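Local atomic coordinates of IscA (Thermosynechococcus elongatus, PDB entry 1X0G), a protein that binds a [2Fe-2S] cluster and probably serves as a scaffold on which iron-sulfur clusters are assembled. Residues C[2-7]-C[26-31]; C[30-35]-C[68-73]; C[42-47]-C[88-93]; C[54-57]-C[62-65]; C[95-100]-C[105-110]. All blocks are in the same frame, centred on the assembly; numbering follows the deposited sequence.

Contact 1: C[2-7]-C[26-31]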
# COMPACT_ATOMS: atom_id res chain seq x y z
N VAL C 2 10.13 -22.64 -7.43
CA VAL C 2 10.78 -22.47 -6.13
C VAL C 2 11.87 -23.44 -5.72
O VAL C 2 11.65 -24.61 -5.46
CB VAL C 2 9.78 -22.31 -5.03
CG1 VAL C 2 10.48 -22.14 -3.71
CG2 VAL C 2 9.02 -21.09 -5.35
N GLU C 3 13.07 -22.90 -5.59
CA GLU C 3 14.21 -23.71 -5.34
C GLU C 3 15.00 -23.23 -4.14
O GLU C 3 15.20 -22.04 -3.96
CB GLU C 3 15.07 -23.70 -6.58
CG GLU C 3 14.53 -24.60 -7.66
CD GLU C 3 15.64 -25.00 -8.58
OE1 GLU C 3 16.69 -24.28 -8.56
OE2 GLU C 3 15.46 -26.02 -9.30
N LEU C 4 15.48 -24.18 -3.35
CA LEU C 4 16.41 -23.86 -2.28
C LEU C 4 17.76 -24.41 -2.53
O LEU C 4 17.90 -25.59 -2.91
CB LEU C 4 15.90 -24.37 -0.97
CG LEU C 4 15.07 -23.22 -0.44
CD1 LEU C 4 13.65 -23.47 -0.87
CD2 LEU C 4 15.17 -23.12 1.05
N THR C 5 18.77 -23.58 -2.29
CA THR C 5 20.14 -24.04 -2.34
C THR C 5 20.40 -24.79 -1.07
O THR C 5 19.80 -24.46 -0.06
CB THR C 5 21.12 -22.91 -2.41
OG1 THR C 5 20.93 -22.07 -1.25
CG2 THR C 5 20.90 -22.15 -3.70
N PRO C 6 21.28 -25.79 -1.11
CA PRO C 6 21.61 -26.46 0.15
C PRO C 6 22.07 -25.43 1.17
O PRO C 6 21.66 -25.49 2.31
CB PRO C 6 22.75 -27.41 -0.23
CG PRO C 6 22.54 -27.65 -1.64
CD PRO C 6 22.01 -26.38 -2.24
N ALA C 7 22.86 -24.45 0.76
CA ALA C 7 23.21 -23.36 1.67
C ALA C 7 21.97 -22.83 2.45
O ALA C 7 21.94 -22.91 3.71
CB ALA C 7 24.00 -22.23 0.92
N ALA C 26 9.75 -29.42 9.08
CA ALA C 26 10.54 -28.80 8.03
C ALA C 26 9.56 -28.15 7.02
O ALA C 26 9.37 -28.66 5.89
CB ALA C 26 11.52 -29.81 7.37
N ILE C 27 8.89 -27.08 7.48
CA ILE C 27 8.06 -26.24 6.61
C ILE C 27 8.40 -24.74 6.57
O ILE C 27 8.41 -24.03 7.58
CB ILE C 27 6.55 -26.49 6.76
CG1 ILE C 27 6.23 -27.97 6.52
CG2 ILE C 27 5.85 -25.79 5.66
CD1 ILE C 27 5.13 -28.60 7.44
N LEU C 28 8.71 -24.29 5.36
CA LEU C 28 9.04 -22.93 5.12
C LEU C 28 7.96 -22.35 4.32
O LEU C 28 7.68 -22.80 3.22
CB LEU C 28 10.28 -22.83 4.25
CG LEU C 28 10.66 -21.41 3.82
CD1 LEU C 28 11.02 -20.65 5.07
CD2 LEU C 28 11.88 -21.41 2.85
N ARG C 29 7.39 -21.29 4.83
CA ARG C 29 6.26 -20.71 4.18
C ARG C 29 6.71 -19.39 3.67
O ARG C 29 7.31 -18.61 4.41
CB ARG C 29 5.12 -20.59 5.14
CG ARG C 29 3.98 -19.83 4.57
CD ARG C 29 2.75 -20.09 5.38
NE ARG C 29 1.55 -20.01 4.54
CZ ARG C 29 1.01 -18.85 4.19
NH1 ARG C 29 1.60 -17.73 4.63
NH2 ARG C 29 -0.08 -18.81 3.40
N ILE C 30 6.53 -19.21 2.37
CA ILE C 30 6.86 -17.97 1.68
C ILE C 30 5.59 -17.24 1.22
O ILE C 30 4.57 -17.83 0.73
CB ILE C 30 7.70 -18.25 0.48
CG1 ILE C 30 8.89 -19.06 0.87
CG2 ILE C 30 8.39 -16.97 -0.06
CD1 ILE C 30 9.77 -19.24 -0.37
N GLN C 31 5.63 -15.93 1.44
CA GLN C 31 4.55 -15.07 0.96
C GLN C 31 5.20 -13.70 0.71
O GLN C 31 6.44 -13.59 0.93
CB GLN C 31 3.40 -15.06 1.93
CG GLN C 31 3.49 -14.12 3.06
CD GLN C 31 2.28 -14.21 3.97
OE1 GLN C 31 1.28 -14.84 3.63
NE2 GLN C 31 2.38 -13.63 5.15
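Leu28 turns its CG directly opposite its own backbone N (chi1 175°), and this rotation sends CD2 out across the interior to Leu4. The two leucines meet at an oblique angle, methyl against methyl, with Leu4 CD2 lying 4.1 Å from Leu28 CD2. Two residues on along strand 27-34, Ile30 is stretched out through its second torsion (chi2 -176°), which puts its terminal CD1 at the front, 4.5 Å from CG1 of Val2, a partner that lies two residues before Leu4. All four residues are buried and their bonds from backbone to side chain point at the opposing segment, whereas the backbones stay well apart: the CA atoms of Leu4 and Leu28 are separated by 10.5 Å. No hydrogen bond spans the gap, and the contact buries a modest 97 Å² in all, an example of two backbones related purely through the ends of aliphatic side chains. Helix 6-15 fills in beside them, since its Leu12 touches both leucines, and Leu85 of the second subunit also packs on Leu28.

Arg29, on the other face of its strand, sends NH1 to Gln31 OE1 (3.1 Å), which lies in the guanidinium plane although the donor stands above the amide carbonyl plane. Strand 3-4 belongs to a small three-stranded sheet and strand 27-34 to the larger mixed one, and such end-on contact of aliphatic side chains is characteristic of two beta layers packed face to face in the HesB/IscA fold.

Contact 2: C[30-35]-C[68-73]. With NA (sodium ion), chain G.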
# COMPACT_ATOMS: atom_id res chain seq x y z
N ILE C 30 6.53 -19.21 2.37
CA ILE C 30 6.86 -17.97 1.68
C ILE C 30 5.59 -17.24 1.22
O ILE C 30 4.57 -17.83 0.73
CB ILE C 30 7.70 -18.25 0.48
CG1 ILE C 30 8.89 -19.06 0.87
CG2 ILE C 30 8.39 -16.97 -0.06
CD1 ILE C 30 9.77 -19.24 -0.37
N GLN C 31 5.63 -15.93 1.44
CA GLN C 31 4.55 -15.07 0.96
C GLN C 31 5.20 -13.70 0.71
O GLN C 31 6.44 -13.59 0.93
CB GLN C 31 3.40 -15.06 1.93
CG GLN C 31 3.49 -14.12 3.06
CD GLN C 31 2.28 -14.21 3.97
OE1 GLN C 31 1.28 -14.84 3.63
NE2 GLN C 31 2.38 -13.63 5.15
N VAL C 32 4.44 -12.69 0.25
CA VAL C 32 4.97 -11.33 0.11
C VAL C 32 4.20 -10.36 0.94
O VAL C 32 3.15 -10.67 1.41
CB VAL C 32 4.82 -10.80 -1.34
CG1 VAL C 32 5.54 -11.65 -2.27
CG2 VAL C 32 3.36 -10.71 -1.76
N GLN C 33 4.67 -9.13 1.05
CA GLN C 33 4.01 -8.13 1.89
C GLN C 33 4.31 -6.82 1.20
O GLN C 33 5.40 -6.67 0.75
CB GLN C 33 4.80 -8.08 3.11
CG GLN C 33 4.04 -8.03 4.34
CD GLN C 33 4.75 -7.04 5.34
OE1 GLN C 33 6.02 -7.12 5.52
NE2 GLN C 33 3.94 -6.08 5.97
N PRO C 34 3.39 -5.87 1.11
CA PRO C 34 3.70 -4.61 0.46
C PRO C 34 4.95 -4.03 1.06
O PRO C 34 5.21 -4.27 2.21
CB PRO C 34 2.57 -3.70 0.90
CG PRO C 34 1.43 -4.63 1.19
CD PRO C 34 2.01 -5.93 1.61
N SER C 35 5.72 -3.23 0.31
CA SER C 35 7.05 -2.87 0.72
C SER C 35 7.32 -1.37 0.51
O SER C 35 6.78 -0.72 -0.37
CB SER C 35 8.05 -3.68 -0.06
OG SER C 35 9.35 -3.23 0.28
N ALA C 68 -0.90 -18.91 -1.92
CA ALA C 68 -1.53 -19.00 -3.26
C ALA C 68 -1.76 -17.69 -3.99
O ALA C 68 -1.66 -17.63 -5.22
CB ALA C 68 -2.81 -19.81 -3.21
N GLU C 69 -2.04 -16.63 -3.26
CA GLU C 69 -2.26 -15.36 -3.95
C GLU C 69 -0.97 -14.76 -4.46
O GLU C 69 -0.95 -13.89 -5.32
CB GLU C 69 -3.10 -14.37 -3.11
CG GLU C 69 -3.45 -14.83 -1.66
CD GLU C 69 -2.18 -14.82 -0.74
OE1 GLU C 69 -2.07 -15.71 0.15
OE2 GLU C 69 -1.32 -13.93 -0.96
N ALA C 70 0.14 -15.28 -4.00
CA ALA C 70 1.40 -14.76 -4.44
C ALA C 70 2.08 -15.68 -5.42
O ALA C 70 3.12 -15.37 -5.89
CB ALA C 70 2.24 -14.52 -3.25
N ALA C 71 1.50 -16.82 -5.70
CA ALA C 71 1.96 -17.71 -6.77
C ALA C 71 2.59 -16.99 -7.97
O ALA C 71 3.70 -17.36 -8.43
CB ALA C 71 0.76 -18.59 -7.27
N GLU C 72 1.85 -16.01 -8.49
CA GLU C 72 2.18 -15.27 -9.69
C GLU C 72 3.45 -14.46 -9.46
O GLU C 72 4.30 -14.30 -10.35
CB GLU C 72 1.05 -14.31 -10.01
CG GLU C 72 -0.19 -14.41 -9.04
CD GLU C 72 -1.55 -14.03 -9.74
OE1 GLU C 72 -1.53 -13.23 -10.72
OE2 GLU C 72 -2.63 -14.53 -9.33
N LEU C 73 3.58 -13.95 -8.25
CA LEU C 73 4.74 -13.17 -7.91
C LEU C 73 5.99 -14.02 -7.62
O LEU C 73 7.09 -13.46 -7.65
CB LEU C 73 4.46 -12.26 -6.74
CG LEU C 73 3.30 -11.29 -6.92
CD1 LEU C 73 3.06 -10.65 -5.51
CD2 LEU C 73 3.67 -10.22 -7.84
NA NA G . 7.02 1.14 -2.01
O HOH W 1 1.23 -13.25 0.12
O HOH W 2 6.67 2.82 -0.73
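Val32 and Leu73 meet with their side chains crossed at about a right angle, and a single methyl on each makes the touch: Val32 CG2 comes to 3.8 Å from Leu73 CD1. With CG1 placed opposite the carbonyl carbon (chi1 -60°), the other branch, CG2, takes the crowded position between the backbone N and carbonyl carbon, and it is this branch that faces the segment 68-73. The same methyl also rests against CB of Ala70, at 4.2 Å, so that one valine branch is shared by Ala70 and Leu73. All three residues are buried. Trp40 extends this apolar patch by touching both Val32 and Leu73, and Pro34 of the second subunit packs on Leu73.

Beside the apolar crossing, a polar link is made through solvent. Water 1 accepts a hydrogen bond from Val32 N at 3.3 Å and donates one to Glu69 OE2 at 2.9 Å, joining the strand backbone to the carboxylate where no direct bond spans the segments.

Further along, the strand gives way to Ser35, whose O binds the sodium ion at 2.5 Å. Water 2 is a second ligand, at 2.1 Å from the metal, and the carbonyl oxygens of Glu36 and Gly38, with Glu36 O of the third subunit, complete the set. One segment therefore illustrates two roles: its middle is a strand of the large sheet covered by Ala70 and Leu73 of the segment 68-73, and its end is part of a carbonyl-lined sodium site shared between subunits.

Contact 3: C[42-47]-C[88-93]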
# COMPACT_ATOMS: atom_id res chain seq x y z
N TYR C 42 9.62 -10.02 0.39
CA TYR C 42 9.40 -11.42 0.72
C TYR C 42 9.15 -11.56 2.18
O TYR C 42 9.69 -10.78 3.04
CB TYR C 42 10.64 -12.21 0.50
CG TYR C 42 11.02 -12.20 -0.88
CD1 TYR C 42 11.97 -11.32 -1.32
CD2 TYR C 42 10.39 -13.06 -1.77
CE1 TYR C 42 12.27 -11.23 -2.64
CE2 TYR C 42 10.72 -12.99 -3.11
CZ TYR C 42 11.64 -12.05 -3.53
OH TYR C 42 11.97 -11.99 -4.82
N ASP C 43 8.38 -12.58 2.51
CA ASP C 43 8.21 -12.91 3.91
C ASP C 43 8.33 -14.42 4.14
O ASP C 43 7.59 -15.29 3.54
CB ASP C 43 6.88 -12.38 4.38
CG ASP C 43 6.58 -12.83 5.77
OD1 ASP C 43 6.51 -11.95 6.66
OD2 ASP C 43 6.47 -14.08 6.02
N LEU C 44 9.25 -14.75 5.03
CA LEU C 44 9.55 -16.11 5.26
C LEU C 44 9.24 -16.49 6.66
O LEU C 44 9.69 -15.87 7.57
CB LEU C 44 11.03 -16.27 5.08
CG LEU C 44 11.52 -16.22 3.63
CD1 LEU C 44 13.06 -16.25 3.60
CD2 LEU C 44 10.97 -17.37 2.74
N ALA C 45 8.51 -17.56 6.84
CA ALA C 45 8.29 -18.06 8.19
C ALA C 45 8.47 -19.59 8.24
O ALA C 45 8.15 -20.32 7.31
CB ALA C 45 6.97 -17.70 8.61
N LEU C 46 9.01 -20.10 9.33
CA LEU C 46 8.89 -21.53 9.57
C LEU C 46 7.57 -21.72 10.23
O LEU C 46 7.22 -20.95 11.13
CB LEU C 46 9.93 -22.00 10.55
CG LEU C 46 11.35 -21.73 10.13
CD1 LEU C 46 12.24 -21.78 11.40
CD2 LEU C 46 11.76 -22.74 9.03
N VAL C 47 6.82 -22.72 9.81
CA VAL C 47 5.45 -22.82 10.33
C VAL C 47 5.18 -24.25 10.69
O VAL C 47 5.94 -25.12 10.32
CB VAL C 47 4.40 -22.30 9.25
CG1 VAL C 47 4.47 -20.81 9.12
CG2 VAL C 47 4.66 -22.94 7.92
N GLY C 88 24.36 -13.55 8.12
CA GLY C 88 24.07 -14.17 6.85
C GLY C 88 22.80 -13.50 6.45
O GLY C 88 22.26 -12.72 7.20
N ALA C 89 22.31 -13.80 5.27
CA ALA C 89 21.00 -13.34 4.81
C ALA C 89 20.57 -14.22 3.65
O ALA C 89 21.40 -14.69 2.86
CB ALA C 89 21.04 -11.92 4.39
N PHE C 90 19.28 -14.47 3.57
CA PHE C 90 18.70 -15.08 2.38
C PHE C 90 18.82 -14.17 1.21
O PHE C 90 18.79 -12.98 1.40
CB PHE C 90 17.25 -15.42 2.63
CG PHE C 90 17.11 -16.47 3.65
CD1 PHE C 90 16.83 -16.13 4.97
CD2 PHE C 90 17.40 -17.80 3.32
CE1 PHE C 90 16.80 -17.12 5.94
CE2 PHE C 90 17.31 -18.82 4.27
CZ PHE C 90 17.02 -18.49 5.58
N ARG C 91 18.98 -14.76 0.03
CA ARG C 91 19.02 -14.02 -1.23
C ARG C 91 17.96 -14.60 -2.02
O ARG C 91 17.72 -15.78 -1.93
CB ARG C 91 20.30 -14.31 -2.03
CG ARG C 91 21.47 -13.48 -1.70
CD ARG C 91 21.23 -11.95 -1.85
NE ARG C 91 22.50 -11.31 -1.50
CZ ARG C 91 22.92 -11.09 -0.25
NH1 ARG C 91 22.12 -11.42 0.77
NH2 ARG C 91 24.13 -10.55 -0.03
N PHE C 92 17.38 -13.79 -2.89
CA PHE C 92 16.30 -14.26 -3.75
C PHE C 92 16.52 -13.94 -5.19
O PHE C 92 16.88 -12.84 -5.54
CB PHE C 92 15.07 -13.52 -3.36
CG PHE C 92 14.67 -13.79 -1.99
CD1 PHE C 92 15.14 -13.00 -0.95
CD2 PHE C 92 13.86 -14.87 -1.70
CE1 PHE C 92 14.75 -13.27 0.38
CE2 PHE C 92 13.46 -15.13 -0.35
CZ PHE C 92 13.89 -14.34 0.65
N HIS C 93 16.27 -14.89 -6.03
CA HIS C 93 16.40 -14.61 -7.41
C HIS C 93 15.01 -14.93 -7.93
O HIS C 93 14.57 -16.09 -7.87
CB HIS C 93 17.49 -15.49 -8.01
CG HIS C 93 18.80 -15.36 -7.31
ND1 HIS C 93 19.70 -14.35 -7.61
CD2 HIS C 93 19.38 -16.11 -6.34
CE1 HIS C 93 20.77 -14.49 -6.84
NE2 HIS C 93 20.60 -15.54 -6.06
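Tyr42 and Phe92 form a face-to-face aromatic stack at the buried interface between the two beta layers of the HesB/IscA fold. Strand 40-46 lies in the larger mixed sheet and strand 89-93 in the three-stranded one; the axes of 42-46 and 89-93 come within 10.2 Å, their directions 129° apart, a separation that side chains alone must span.

The ring planes are nearly parallel, 7° apart, with centroids 3.9 Å from each other. They run past each other in opposite directions: the phenol end of Tyr42 overlies the root of Phe92, whereas CB of Tyr42 sits over the far part of the Phe92 ring in a CH-pi contact. Tyr42 CE1 is 3.6 Å from Phe92 CG. The tyrosine is held at its tip as well, where OH hydrogen-bonds Asn94 ND2, and its ring also stacks with Phe107. Phe90, in turn, meets Tyr81 edge-to-face. Met86 of the second subunit packs on Tyr42, Leu44 and Phe92, carrying the same apolar region into the subunit interface.

Leu44 joins the two phenylalanines in contrasting ways. Its CG stands opposite the carbonyl carbon (chi1 -73°), and CD1 reaches between the rings: Leu44 CD1 lies over one face of Phe90, 4.0 Å from Phe90 CD1, and at the edge of Phe92, where it approaches Phe92 CZ to 3.6 Å.

Contact 4: C[54-57]-C[62-65]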
# COMPACT_ATOMS: atom_id res chain seq x y z
N ASP C 54 -2.17 -23.44 0.29
CA ASP C 54 -0.86 -23.06 -0.23
C ASP C 54 -0.36 -24.05 -1.28
O ASP C 54 -0.78 -25.22 -1.35
CB ASP C 54 0.20 -23.07 0.88
CG ASP C 54 0.06 -21.96 1.90
OD1 ASP C 54 -0.57 -20.92 1.56
OD2 ASP C 54 0.61 -22.12 3.04
N LEU C 55 0.62 -23.59 -2.03
CA LEU C 55 1.24 -24.42 -3.04
C LEU C 55 2.51 -25.03 -2.53
O LEU C 55 3.52 -24.34 -2.27
CB LEU C 55 1.43 -23.69 -4.38
CG LEU C 55 0.04 -23.27 -4.92
CD1 LEU C 55 0.12 -22.22 -5.96
CD2 LEU C 55 -0.90 -24.50 -5.36
N LEU C 56 2.46 -26.34 -2.40
CA LEU C 56 3.55 -27.08 -1.82
C LEU C 56 4.65 -27.39 -2.83
O LEU C 56 4.36 -27.65 -3.99
CB LEU C 56 2.97 -28.36 -1.16
CG LEU C 56 1.88 -27.81 -0.23
CD1 LEU C 56 0.99 -28.85 0.39
CD2 LEU C 56 2.46 -26.87 0.83
N THR C 57 5.90 -27.36 -2.38
CA THR C 57 7.01 -27.89 -3.18
C THR C 57 7.89 -28.57 -2.18
O THR C 57 8.11 -28.04 -1.10
CB THR C 57 7.82 -26.81 -3.99
OG1 THR C 57 7.02 -25.65 -4.28
CG2 THR C 57 8.28 -27.38 -5.30
N TRP C 62 12.55 -30.98 2.80
CA TRP C 62 11.91 -29.77 3.29
C TRP C 62 10.70 -29.43 2.51
O TRP C 62 10.75 -29.36 1.29
CB TRP C 62 12.81 -28.57 3.17
CG TRP C 62 13.59 -28.44 4.34
CD1 TRP C 62 14.68 -29.17 4.66
CD2 TRP C 62 13.36 -27.55 5.43
NE1 TRP C 62 15.16 -28.78 5.88
CE2 TRP C 62 14.36 -27.80 6.39
CE3 TRP C 62 12.40 -26.57 5.68
CZ2 TRP C 62 14.45 -27.11 7.59
CZ3 TRP C 62 12.49 -25.86 6.89
CH2 TRP C 62 13.51 -26.15 7.83
N THR C 63 9.64 -29.12 3.23
CA THR C 63 8.42 -28.65 2.59
C THR C 63 8.39 -27.13 2.40
O THR C 63 8.67 -26.35 3.32
CB THR C 63 7.17 -29.12 3.31
OG1 THR C 63 7.34 -30.51 3.73
CG2 THR C 63 5.98 -28.97 2.38
N ILE C 64 8.08 -26.72 1.19
CA ILE C 64 8.09 -25.33 0.89
C ILE C 64 6.74 -24.88 0.45
O ILE C 64 6.21 -25.37 -0.54
CB ILE C 64 9.11 -25.02 -0.14
CG1 ILE C 64 10.50 -25.04 0.49
CG2 ILE C 64 8.90 -23.60 -0.61
CD1 ILE C 64 11.19 -26.38 0.50
N ALA C 65 6.18 -23.95 1.22
CA ALA C 65 4.78 -23.55 1.05
C ALA C 65 4.70 -22.12 0.51
O ALA C 65 5.16 -21.16 1.17
CB ALA C 65 4.11 -23.65 2.33
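Thr57 and Ile64 are a hydrogen-bonded pair in the antiparallel beta hairpin of strands 55-59 and 62-66, and their backbones satisfy each other twice. Thr57 N donates to Ile64 O at 2.7 Å, and Ile64 N returns a bond to Thr57 O at 2.6 Å. The next pair, Leu56 with Ala65, is non-hydrogen-bonded. Here Ile64 O takes an additional CA-H...O contact from Leu56 CA at 3.4 Å.

The inner strand also bonds on its other edge: Thr63 and Ala65 make backbone hydrogen bonds with strand 27-34 and the residue before it. Strand 55-59, by contrast, is outermost in the sheet of this chain.

Polar side chains look outside the pair of segments. Asp54 OD2 forms a salt bridge with Arg29 NE and accepts a weak bond from Lys51 N; Thr63 OG1 bonds Gln58 OE1, and Thr57 OG1 makes a weak one with Met1 O. The methyl of Ala65 touches both kinds of neighbour, with Asp54 OD2 on hand at 3.9 Å and Leu56 CD2 at 3.9 Å from the same CB.

Contact 5: C[95-100]-C[105-110]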
# COMPACT_ATOMS: atom_id res chain seq x y z
N PRO C 95 12.51 -14.64 -11.02
CA PRO C 95 12.26 -14.46 -12.45
C PRO C 95 11.15 -13.45 -12.73
O PRO C 95 11.15 -12.83 -13.78
CB PRO C 95 11.80 -15.85 -12.91
CG PRO C 95 12.40 -16.80 -11.94
CD PRO C 95 12.37 -16.04 -10.60
N ASN C 96 10.25 -13.26 -11.77
CA ASN C 96 9.18 -12.28 -11.86
C ASN C 96 9.62 -10.88 -11.52
O ASN C 96 8.90 -9.95 -11.75
CB ASN C 96 8.05 -12.71 -10.96
CG ASN C 96 7.61 -14.15 -11.22
OD1 ASN C 96 7.56 -15.03 -10.34
ND2 ASN C 96 7.32 -14.41 -12.45
N ALA C 97 10.81 -10.71 -11.01
CA ALA C 97 11.18 -9.42 -10.50
C ALA C 97 11.68 -8.49 -11.58
O ALA C 97 12.53 -8.86 -12.39
CB ALA C 97 12.20 -9.63 -9.54
N SER C 98 11.19 -7.27 -11.63
CA SER C 98 11.57 -6.41 -12.73
C SER C 98 12.65 -5.47 -12.30
O SER C 98 13.43 -5.00 -13.08
CB SER C 98 10.36 -5.64 -13.21
OG SER C 98 9.99 -4.65 -12.27
N GLN C 99 12.72 -5.22 -11.01
CA GLN C 99 13.84 -4.55 -10.35
C GLN C 99 13.88 -5.22 -8.94
O GLN C 99 12.96 -5.92 -8.49
CB GLN C 99 13.63 -3.01 -10.18
CG GLN C 99 13.49 -2.09 -11.44
CD GLN C 99 12.11 -1.28 -11.49
OE1 GLN C 99 12.02 -0.10 -11.07
NE2 GLN C 99 11.03 -1.94 -12.01
N THR C 100 14.93 -4.93 -8.23
CA THR C 100 15.11 -5.50 -6.98
C THR C 100 15.67 -4.35 -6.19
O THR C 100 16.38 -3.57 -6.78
CB THR C 100 16.03 -6.60 -7.23
OG1 THR C 100 15.25 -7.80 -7.16
CG2 THR C 100 17.20 -6.58 -6.29
N MET C 105 15.92 -7.53 -0.26
CA MET C 105 14.74 -8.08 0.40
C MET C 105 13.46 -7.81 -0.39
O MET C 105 12.48 -8.53 -0.27
CB MET C 105 14.61 -7.56 1.85
CG MET C 105 15.80 -7.97 2.85
SD MET C 105 16.22 -9.76 2.76
CE MET C 105 17.63 -9.92 1.61
N ALA C 106 13.50 -6.78 -1.20
CA ALA C 106 12.33 -6.26 -1.84
C ALA C 106 12.45 -6.30 -3.37
O ALA C 106 13.54 -6.05 -3.93
CB ALA C 106 12.16 -4.80 -1.37
N PHE C 107 11.34 -6.50 -4.07
CA PHE C 107 11.36 -6.33 -5.51
C PHE C 107 10.15 -5.64 -6.10
O PHE C 107 9.10 -5.69 -5.50
CB PHE C 107 11.45 -7.65 -6.13
CG PHE C 107 10.29 -8.50 -5.86
CD1 PHE C 107 9.35 -8.73 -6.84
CD2 PHE C 107 10.15 -9.11 -4.64
CE1 PHE C 107 8.28 -9.59 -6.62
CE2 PHE C 107 9.09 -9.90 -4.40
CZ PHE C 107 8.15 -10.18 -5.40
N ARG C 108 10.28 -4.99 -7.27
CA ARG C 108 9.06 -4.50 -8.01
C ARG C 108 8.70 -5.46 -9.10
O ARG C 108 9.55 -6.25 -9.48
CB ARG C 108 9.13 -3.03 -8.51
CG ARG C 108 10.47 -2.29 -8.47
CD ARG C 108 10.30 -0.80 -8.66
NE ARG C 108 10.34 -0.05 -7.40
CZ ARG C 108 10.89 1.18 -7.23
NH1 ARG C 108 11.46 1.84 -8.26
NH2 ARG C 108 10.90 1.76 -6.02
N VAL C 109 7.45 -5.49 -9.54
CA VAL C 109 7.10 -6.24 -10.79
C VAL C 109 6.70 -5.32 -11.95
O VAL C 109 6.51 -4.11 -11.76
CB VAL C 109 6.02 -7.28 -10.61
CG1 VAL C 109 6.62 -8.54 -10.06
CG2 VAL C 109 4.95 -6.74 -9.69
N SER C 110 6.56 -5.87 -13.15
CA SER C 110 6.39 -4.99 -14.30
C SER C 110 5.03 -4.30 -14.29
O SER C 110 4.06 -4.89 -13.84
CB SER C 110 6.55 -5.77 -15.59
OG SER C 110 5.59 -6.81 -15.61
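Arg108 O is gripped by two donors of one residue: Ser98 N, at 2.9 Å, and Ser98 OG, more weakly, at 3.2 Å. A step along the hairpin, Arg108 N donates to Gln99 O at 3.1 Å. Thr100 and Phe107 make the adjoining non-hydrogen-bonded pair, where Thr100 CA has a CA-H...O contact with Ala106 O.

The side chains add a second layer. Bent at chi2 (121°), Gln99 folds its amide back over the aliphatic part of Arg108, the amide and guanidinium planes standing 83° apart. Its OE1 lies at the edge of the guanidinium and receives a weak bond from NH1, while Gln99 NE2 donates to Ser98 OG at 2.9 Å, so the Ser98 hydroxyl accepts from the amide while giving its weak bond to Arg108 O. On the opposite face of the hairpin, Ala97 CB rests 4.0 Å from Phe107 CB.

Further out, Asp39 OD2 accepts from Val109 N, and Arg111 of the fourth subunit packs on Gln99 and Arg108. Ala106 touches the [2Fe-2S] cluster, and the four residues between the segments, Cys101, Gly102, Cys103 and Gly104, also line its pocket. The ladder thus forms the stem of a beta hairpin whose cysteine-bearing turn helps to build the cluster site.

In the fold
From the N terminus, contact 1 closes the first loop, bringing 26-31 back over 2-7 around helix 6-15. Contact 2 opens where it ends, sharing Ile30 and Gln31, and spans to 68-73. Contact 3 opens within that span and closes beyond it, at 88-93, so contacts 2 and 3 cross. The hairpin of contact 4 falls inside both spans. Contact 5 follows last, in series with all the others. Contacts 1 and 3 join the small and large sheets, contact 2 brings the short helix onto the large one, and contacts 4 and 5 are hairpins at its two ends, with centres about 21 Å apart.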